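Glucose dehydrogenase (Serratia sp. FS14, PDB 7CDY) belongs to the glucose/sorbosone dehydrogenase family of beta-propeller proteins and carries a bound calcium ion in its fold. Local coordinates at residues Val51-Tyr55 with Leu79-Pro84; Pro257-Trp261 with Val305-Arg310. One frame throughout, in Å; residues are numbered along the deposited sequence.

Contact 1: Val51-Tyr55 with Leu79-Pro84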
ATOM      1  N   VAL A  51       5.562  10.676 -16.564  1.00 11.09           N
ATOM      2  CA  VAL A  51       4.871  10.378 -15.313  1.00 11.59           C
ATOM      3  C   VAL A  51       3.759  11.406 -15.123  1.00 12.41           C
ATOM      4  O   VAL A  51       3.966  12.591 -15.422  1.00 13.17           O
ATOM      5  CB  VAL A  51       5.885  10.393 -14.155  1.00 13.92           C
ATOM      6  CG1 VAL A  51       5.221  10.285 -12.793  1.00 15.38           C
ATOM      7  CG2 VAL A  51       6.914   9.283 -14.348  1.00 16.18           C
ATOM      8  N   PRO A  52       2.582  11.020 -14.627  1.00 10.79           N
ATOM      9  CA  PRO A  52       1.510  12.006 -14.428  1.00 11.20           C
ATOM     10  C   PRO A  52       1.911  13.066 -13.412  1.00 10.36           C
ATOM     11  O   PRO A  52       2.684  12.809 -12.489  1.00 11.37           O
ATOM     12  CB  PRO A  52       0.349  11.156 -13.896  1.00 13.14           C
ATOM     13  CG  PRO A  52       1.022   9.966 -13.257  1.00 12.59           C
ATOM     14  CD  PRO A  52       2.159   9.673 -14.208  1.00 12.28           C
ATOM     15  N   GLN A  53       1.378  14.270 -13.593  1.00 11.22           N
ATOM     16  CA  GLN A  53       1.427  15.256 -12.524  1.00 10.24           C
ATOM     17  C   GLN A  53       0.498  14.818 -11.396  1.00 10.27           C
ATOM     18  O   GLN A  53      -0.461  14.066 -11.607  1.00 11.83           O
ATOM     19  CB  GLN A  53       1.016  16.627 -13.055  1.00 11.69           C
ATOM     20  CG  GLN A  53       1.942  17.137 -14.153  1.00 12.27           C
ATOM     21  CD  GLN A  53       1.582  18.544 -14.589  1.00 14.95           C
ATOM     22  OE1 GLN A  53       0.732  18.740 -15.456  1.00 22.63           O
ATOM     23  NE2 GLN A  53       2.224  19.529 -13.987  1.00 17.51           N
ATOM     24  N   VAL A  54       0.810  15.259 -10.174  1.00  9.37           N
ATOM     25  CA  VAL A  54       0.158  14.732  -8.984  1.00 10.30           C
ATOM     26  C   VAL A  54      -0.281  15.879  -8.079  1.00 10.13           C
ATOM     27  O   VAL A  54       0.127  17.029  -8.242  1.00 10.95           O
ATOM     28  CB  VAL A  54       1.059  13.738  -8.219  1.00  9.56           C
ATOM     29  CG1 VAL A  54       1.493  12.577  -9.128  1.00 10.21           C
ATOM     30  CG2 VAL A  54       2.262  14.465  -7.644  1.00 10.21           C
ATOM     31  N   TYR A  55      -1.097  15.533  -7.090  1.00 10.37           N
ATOM     32  CA  TYR A  55      -1.451  16.433  -5.997  1.00  9.38           C
ATOM     33  C   TYR A  55      -0.439  16.172  -4.890  1.00  9.98           C
ATOM     34  O   TYR A  55      -0.593  15.245  -4.088  1.00 11.12           O
ATOM     35  CB  TYR A  55      -2.879  16.129  -5.558  1.00 10.72           C
ATOM     36  CG  TYR A  55      -3.459  16.971  -4.451  1.00  9.87           C
ATOM     37  CD1 TYR A  55      -4.020  18.213  -4.712  1.00 11.20           C
ATOM     38  CD2 TYR A  55      -3.504  16.488  -3.146  1.00 11.67           C
ATOM     39  CE1 TYR A  55      -4.587  18.966  -3.693  1.00 12.61           C
ATOM     40  CE2 TYR A  55      -4.070  17.230  -2.130  1.00 12.41           C
ATOM     41  CZ  TYR A  55      -4.601  18.460  -2.412  1.00 13.35           C
ATOM     42  OH  TYR A  55      -5.162  19.184  -1.382  1.00 16.56           O
ATOM     43  N   LEU A  79       0.749   2.825 -11.878  1.00  8.23           N
ATOM     44  CA  LEU A  79       1.042   3.817 -10.846  1.00  8.39           C
ATOM     45  C   LEU A  79      -0.245   4.204 -10.149  1.00  8.16           C
ATOM     46  O   LEU A  79      -1.294   4.316 -10.790  1.00  9.01           O
ATOM     47  CB  LEU A  79       1.642   5.101 -11.446  1.00  9.42           C
ATOM     48  CG  LEU A  79       2.969   5.004 -12.188  1.00  8.66           C
ATOM     49  CD1 LEU A  79       3.283   6.340 -12.875  1.00 11.59           C
ATOM     50  CD2 LEU A  79       4.094   4.612 -11.241  1.00 10.39           C
ATOM     51  N   SER A  80      -0.167   4.435  -8.845  1.00  8.85           N
ATOM     52  CA  SER A  80      -1.232   5.121  -8.137  1.00  7.40           C
ATOM     53  C   SER A  80      -0.722   6.484  -7.685  1.00  7.76           C
ATOM     54  O   SER A  80       0.489   6.679  -7.499  1.00  8.64           O
ATOM     55  CB  SER A  80      -1.765   4.297  -6.966  1.00  7.51           C
ATOM     56  OG  SER A  80      -0.831   4.302  -5.901  1.00  8.06           O
ATOM     57  N   PHE A  81      -1.639   7.444  -7.549  1.00  7.63           N
ATOM     58  CA  PHE A  81      -1.250   8.808  -7.207  1.00  7.75           C
ATOM     59  C   PHE A  81      -2.456   9.586  -6.715  1.00  9.10           C
ATOM     60  O   PHE A  81      -3.605   9.242  -6.996  1.00  9.47           O
ATOM     61  CB  PHE A  81      -0.562   9.539  -8.374  1.00  9.30           C
ATOM     62  CG  PHE A  81      -1.415   9.677  -9.637  1.00  9.18           C
ATOM     63  CD1 PHE A  81      -1.617   8.595 -10.492  1.00  9.94           C
ATOM     64  CD2 PHE A  81      -1.972  10.910  -9.986  1.00  9.60           C
ATOM     65  CE1 PHE A  81      -2.372   8.736 -11.660  1.00 10.21           C
ATOM     66  CE2 PHE A  81      -2.726  11.060 -11.157  1.00  9.36           C
ATOM     67  CZ  PHE A  81      -2.924   9.971 -11.984  1.00  9.62           C
ATOM     68  N   ALA A  82      -2.179  10.646  -5.962  1.00  8.47           N
ATOM     69  CA  ALA A  82      -3.222  11.604  -5.632  1.00 10.00           C
ATOM     70  C   ALA A  82      -3.404  12.533  -6.823  1.00  9.43           C
ATOM     71  O   ALA A  82      -2.423  13.066  -7.357  1.00  9.37           O
ATOM     72  CB  ALA A  82      -2.810  12.406  -4.401  1.00  9.40           C
ATOM     73  N   GLU A  83      -4.654  12.720  -7.241  1.00  9.25           N
ATOM     74  CA  GLU A  83      -4.984  13.484  -8.431  1.00 10.58           C
ATOM     75  C   GLU A  83      -5.919  14.630  -8.064  1.00 10.15           C
ATOM     76  O   GLU A  83      -6.956  14.393  -7.426  1.00 11.25           O
ATOM     77  CB  GLU A  83      -5.666  12.574  -9.452  1.00 11.57           C
ATOM     78  CG  GLU A  83      -6.063  13.286 -10.739  1.00 13.26           C
ATOM     79  CD  GLU A  83      -6.932  12.425 -11.634  1.00 12.58           C
ATOM     80  OE1 GLU A  83      -8.035  12.048 -11.192  1.00 14.54           O
ATOM     81  OE2 GLU A  83      -6.517  12.106 -12.766  1.00 15.21           O
ATOM     82  N   PRO A  84      -5.601  15.869  -8.441  1.00 10.64           N
ATOM     83  CA  PRO A  84      -6.491  16.993  -8.133  1.00 11.13           C
ATOM     84  C   PRO A  84      -7.804  16.877  -8.881  1.00 13.32           C
ATOM     85  O   PRO A  84      -7.917  16.220  -9.912  1.00 14.76           O
ATOM     86  CB  PRO A  84      -5.724  18.230  -8.621  1.00 13.74           C
ATOM     87  CG  PRO A  84      -4.493  17.752  -9.242  1.00 17.74           C
ATOM     88  CD  PRO A  84      -4.457  16.258  -9.276  1.00 11.99           C
TER
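The end-to-end directions of loop 51-55 and strand segment 79-84 differ by 39°. The CA atoms of V51 to Q53 stay more than 7.5 Å from those of 79-84, and the backbones close only at V54 and Y55: the CA atoms of V51 and L79 are 8.8 Å apart, those of Y55 and A82 5.2 Å. At the close end Y55 N donates to A82 O (2.8 Å, N-H...O angle 169°), and V54 CA lies 3.5 Å from the same oxygen as a CA-H...O contact. At the wide end P52 CG sits 4.0 Å from the F81 ring centroid, 13° off its normal, a CH-pi contact, and P52 CD meets L79 CD1 at 3.8 Å. V54 CG1, 3.7 Å from F81 CB, leads toward the close end, where Y55 CB packs against A82 CB (3.9 Å) and P84 CD (4.0 Å). F109 of strand 109-114 also touches P52, L79 and F81. A loop linking strands 43-44 and 62-67 of successive sheets thus packs onto an antiparallel beta-propeller blade.

Contact 2: Pro257-Trp261 with Val305-Arg310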
ATOM      1  N   PRO A 257     -10.200  -7.291  12.981  1.00 11.68           N
ATOM      2  CA  PRO A 257      -8.868  -7.482  12.400  1.00 11.88           C
ATOM      3  C   PRO A 257      -8.293  -8.831  12.796  1.00 13.16           C
ATOM      4  O   PRO A 257      -8.682  -9.435  13.800  1.00 15.39           O
ATOM      5  CB  PRO A 257      -8.048  -6.323  12.982  1.00 15.88           C
ATOM      6  CG  PRO A 257      -8.785  -5.888  14.183  1.00 17.02           C
ATOM      7  CD  PRO A 257     -10.241  -6.189  13.956  1.00 14.17           C
ATOM      8  N   LEU A 258      -7.396  -9.330  11.957  1.00 12.74           N
ATOM      9  CA  LEU A 258      -6.612 -10.503  12.308  1.00 14.27           C
ATOM     10  C   LEU A 258      -5.692 -10.194  13.479  1.00 13.95           C
ATOM     11  O   LEU A 258      -5.494 -11.027  14.376  1.00 15.96           O
ATOM     12  CB  LEU A 258      -5.806 -10.926  11.080  1.00 16.15           C
ATOM     13  CG  LEU A 258      -4.818 -12.063  11.292  1.00 17.40           C
ATOM     14  CD1 LEU A 258      -5.604 -13.300  11.668  1.00 25.15           C
ATOM     15  CD2 LEU A 258      -4.008 -12.287  10.031  1.00 18.09           C
ATOM     16  N   HIS A 259      -5.137  -8.987  13.495  1.00 12.04           N
ATOM     17  CA  HIS A 259      -4.208  -8.552  14.515  1.00 12.02           C
ATOM     18  C   HIS A 259      -4.327  -7.041  14.602  1.00 11.78           C
ATOM     19  O   HIS A 259      -4.595  -6.373  13.599  1.00 11.98           O
ATOM     20  CB  HIS A 259      -2.788  -8.946  14.103  1.00 12.89           C
ATOM     21  CG  HIS A 259      -1.822  -8.998  15.235  1.00 14.35           C
ATOM     22  ND1 HIS A 259      -1.816 -10.019  16.161  1.00 19.06           N
ATOM     23  CD2 HIS A 259      -0.841  -8.142  15.604  1.00 16.04           C
ATOM     24  CE1 HIS A 259      -0.863  -9.793  17.047  1.00 18.73           C
ATOM     25  NE2 HIS A 259      -0.254  -8.664  16.731  1.00 22.34           N
ATOM     26  N   TYR A 260      -4.140  -6.499  15.800  1.00 12.04           N
ATOM     27  CA  TYR A 260      -4.264  -5.060  15.980  1.00 11.49           C
ATOM     28  C   TYR A 260      -3.233  -4.566  16.982  1.00 11.55           C
ATOM     29  O   TYR A 260      -2.692  -5.336  17.779  1.00 13.29           O
ATOM     30  CB  TYR A 260      -5.683  -4.642  16.404  1.00 13.22           C
ATOM     31  CG  TYR A 260      -6.183  -5.312  17.667  1.00 11.21           C
ATOM     32  CD1 TYR A 260      -5.930  -4.769  18.925  1.00 12.67           C
ATOM     33  CD2 TYR A 260      -6.896  -6.499  17.599  1.00 14.07           C
ATOM     34  CE1 TYR A 260      -6.383  -5.389  20.067  1.00 14.39           C
ATOM     35  CE2 TYR A 260      -7.356  -7.123  18.739  1.00 15.49           C
ATOM     36  CZ  TYR A 260      -7.091  -6.569  19.966  1.00 15.52           C
ATOM     37  OH  TYR A 260      -7.545  -7.196  21.105  1.00 19.74           O
ATOM     38  N   TRP A 261      -2.984  -3.261  16.940  1.00  9.38           N
ATOM     39  CA  TRP A 261      -2.020  -2.603  17.814  1.00  9.38           C
ATOM     40  C   TRP A 261      -2.729  -1.459  18.521  1.00 10.06           C
ATOM     41  O   TRP A 261      -3.031  -0.431  17.906  1.00 10.92           O
ATOM     42  CB  TRP A 261      -0.862  -2.041  16.995  1.00 10.60           C
ATOM     43  CG  TRP A 261       0.114  -3.031  16.442  1.00 11.00           C
ATOM     44  CD1 TRP A 261       1.359  -3.315  16.935  1.00 12.91           C
ATOM     45  CD2 TRP A 261      -0.042  -3.829  15.259  1.00 11.01           C
ATOM     46  NE1 TRP A 261       1.975  -4.247  16.142  1.00 12.26           N
ATOM     47  CE2 TRP A 261       1.141  -4.579  15.106  1.00 12.10           C
ATOM     48  CE3 TRP A 261      -1.060  -3.980  14.309  1.00 11.78           C
ATOM     49  CZ2 TRP A 261       1.327  -5.469  14.049  1.00 13.39           C
ATOM     50  CZ3 TRP A 261      -0.872  -4.876  13.264  1.00 13.20           C
ATOM     51  CH2 TRP A 261       0.312  -5.603  13.143  1.00 13.98           C
ATOM     52  N   VAL A 305      -1.326 -15.156  13.608  1.00 16.66           N
ATOM     53  CA  VAL A 305      -0.117 -14.461  14.034  1.00 16.36           C
ATOM     54  C   VAL A 305       0.288 -15.032  15.387  1.00 15.24           C
ATOM     55  O   VAL A 305      -0.477 -14.942  16.353  1.00 17.52           O
ATOM     56  CB  VAL A 305      -0.355 -12.949  14.131  1.00 16.77           C
ATOM     57  CG1 VAL A 305       0.853 -12.258  14.735  1.00 17.20           C
ATOM     58  CG2 VAL A 305      -0.692 -12.366  12.766  1.00 16.16           C
ATOM     59  N   VAL A 306       1.479 -15.624  15.462  1.00 14.94           N
ATOM     60  CA  VAL A 306       1.920 -16.287  16.690  1.00 16.09           C
ATOM     61  C   VAL A 306       3.035 -15.562  17.429  1.00 18.13           C
ATOM     62  O   VAL A 306       3.307 -15.911  18.592  1.00 18.49           O
ATOM     63  CB  VAL A 306       2.285 -17.769  16.465  1.00 20.28           C
ATOM     64  CG1 VAL A 306       1.106 -18.523  15.872  1.00 21.89           C
ATOM     65  CG2 VAL A 306       3.501 -17.882  15.583  1.00 20.82           C
ATOM     66  N   ALA A 307       3.706 -14.593  16.808  1.00 14.32           N
ATOM     67  CA  ALA A 307       4.722 -13.822  17.508  1.00 14.69           C
ATOM     68  C   ALA A 307       4.956 -12.526  16.748  1.00 14.28           C
ATOM     69  O   ALA A 307       4.760 -12.464  15.527  1.00 13.19           O
ATOM     70  CB  ALA A 307       6.037 -14.597  17.626  1.00 16.09           C
ATOM     71  N   GLU A 308       5.367 -11.495  17.489  1.00 14.17           N
ATOM     72  CA  GLU A 308       5.710 -10.186  16.939  1.00 14.63           C
ATOM     73  C   GLU A 308       7.116  -9.815  17.396  1.00 12.62           C
ATOM     74  O   GLU A 308       7.377  -9.734  18.605  1.00 13.26           O
ATOM     75  CB  GLU A 308       4.708  -9.109  17.375  1.00 13.46           C
ATOM     76  CG  GLU A 308       5.142  -7.710  16.959  1.00 11.62           C
ATOM     77  CD  GLU A 308       4.152  -6.624  17.343  1.00 15.22           C
ATOM     78  OE1 GLU A 308       4.464  -5.440  17.090  1.00 16.70           O
ATOM     79  OE2 GLU A 308       3.088  -6.937  17.912  1.00 20.05           O
ATOM     80  N   GLU A 309       8.005  -9.563  16.441  1.00 12.93           N
ATOM     81  CA  GLU A 309       9.375  -9.141  16.687  1.00 13.19           C
ATOM     82  C   GLU A 309       9.569  -7.738  16.132  1.00 12.12           C
ATOM     83  O   GLU A 309       8.882  -7.333  15.186  1.00 13.26           O
ATOM     84  CB  GLU A 309      10.400 -10.095  16.012  1.00 17.19           C
ATOM     85  CG  GLU A 309      11.883  -9.672  16.149  1.00 22.09           C
ATOM     86  CD  GLU A 309      12.879 -10.559  15.395  1.00 28.78           C
ATOM     87  OE1 GLU A 309      12.462 -11.391  14.566  1.00 33.55           O
ATOM     88  OE2 GLU A 309      14.099 -10.418  15.638  1.00 29.67           O
ATOM     89  N   ARG A 310      10.506  -6.998  16.717  1.00 12.47           N
ATOM     90  CA  ARG A 310      10.863  -5.654  16.280  1.00 13.25           C
ATOM     91  C   ARG A 310      12.327  -5.637  15.864  1.00 11.61           C
ATOM     92  O   ARG A 310      13.193  -6.125  16.602  1.00 14.32           O
ATOM     93  CB  ARG A 310      10.640  -4.635  17.409  1.00 13.86           C
ATOM     94  CG  ARG A 310       9.200  -4.504  17.893  1.00 13.50           C
ATOM     95  CD  ARG A 310       8.248  -4.197  16.740  1.00 13.87           C
ATOM     96  NE  ARG A 310       6.888  -3.897  17.179  1.00 16.05           N
ATOM     97  CZ  ARG A 310       6.487  -2.693  17.567  1.00 16.12           C
ATOM     98  NH1 ARG A 310       7.349  -1.684  17.589  1.00 18.61           N
ATOM     99  NH2 ARG A 310       5.222  -2.504  17.931  1.00 17.22           N
TER
HETATM  100  O   HOH W   1       0.150  -6.328  18.123  1.00 23.86           O
HETATM  101  O   HOH W   2       1.730  -9.040  18.734  1.00 24.85           O
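This is a surface contact between two separate four-stranded antiparallel sheets, made by side chains and two waters, one of which also reaches the backbone carbonyl Y260 O, between strands that are each outermost in their sheet: 259-261, and 304-311, which holds 305-310. Their axes approach to 10.0 Å at 30°, too far apart for backbone pairing, and 253 Å² is buried in total. The apolar end is centred on V305, whose CG1 lies 4.0 Å from the centroid of the H259 ring and 22° off its normal, a CH-pi contact over the face; L258 CD2 adds a looser touch to V305 CG2 at 4.3 Å. At the polar end W261 NE1 donates to E308 OE1 (2.9 Å, angle 164°). The same oxygen takes a salt bridge from R310 NE at 2.9 Å within its own strand, while R310 NH1 bonds to Q292. The other carboxylate oxygen, E308 OE2, reaches H259 through water: water 2 lies 2.6 Å from E308 OE2 and 2.8 Å from H259 NE2, and water 1 donates to both E308 OE2 and Y260 O (each 3.0 Å), with a weak bond from H259 NE2. A classic beta bulge, with L258 and H259 set against L218 of strand 216-219, opens the edge strand. Such a side-chain and water-mediated junction fits the outer edges of adjacent blades in a beta-propeller.

In the fold
Contacts 1 and 2 lie on opposite sides of the chain's centre, with their own centres 33 Å apart and their nearest atoms about 21 Å apart, so neither touches the other. Along the chain they follow in series, contact 1 closing before contact 2 opens. Contact 1 is the more inward, 15 Å from the chain centre against 18 Å; it packs a loop on a strand, whereas contact 2 joins the edge strands of two successive sheets. The calcium site lies near segment 257-261: the side chain of L258 is about 10 Å from the ion, and P257, which does not meet 305-310, touches E217, which with Y227 belongs to that metal site.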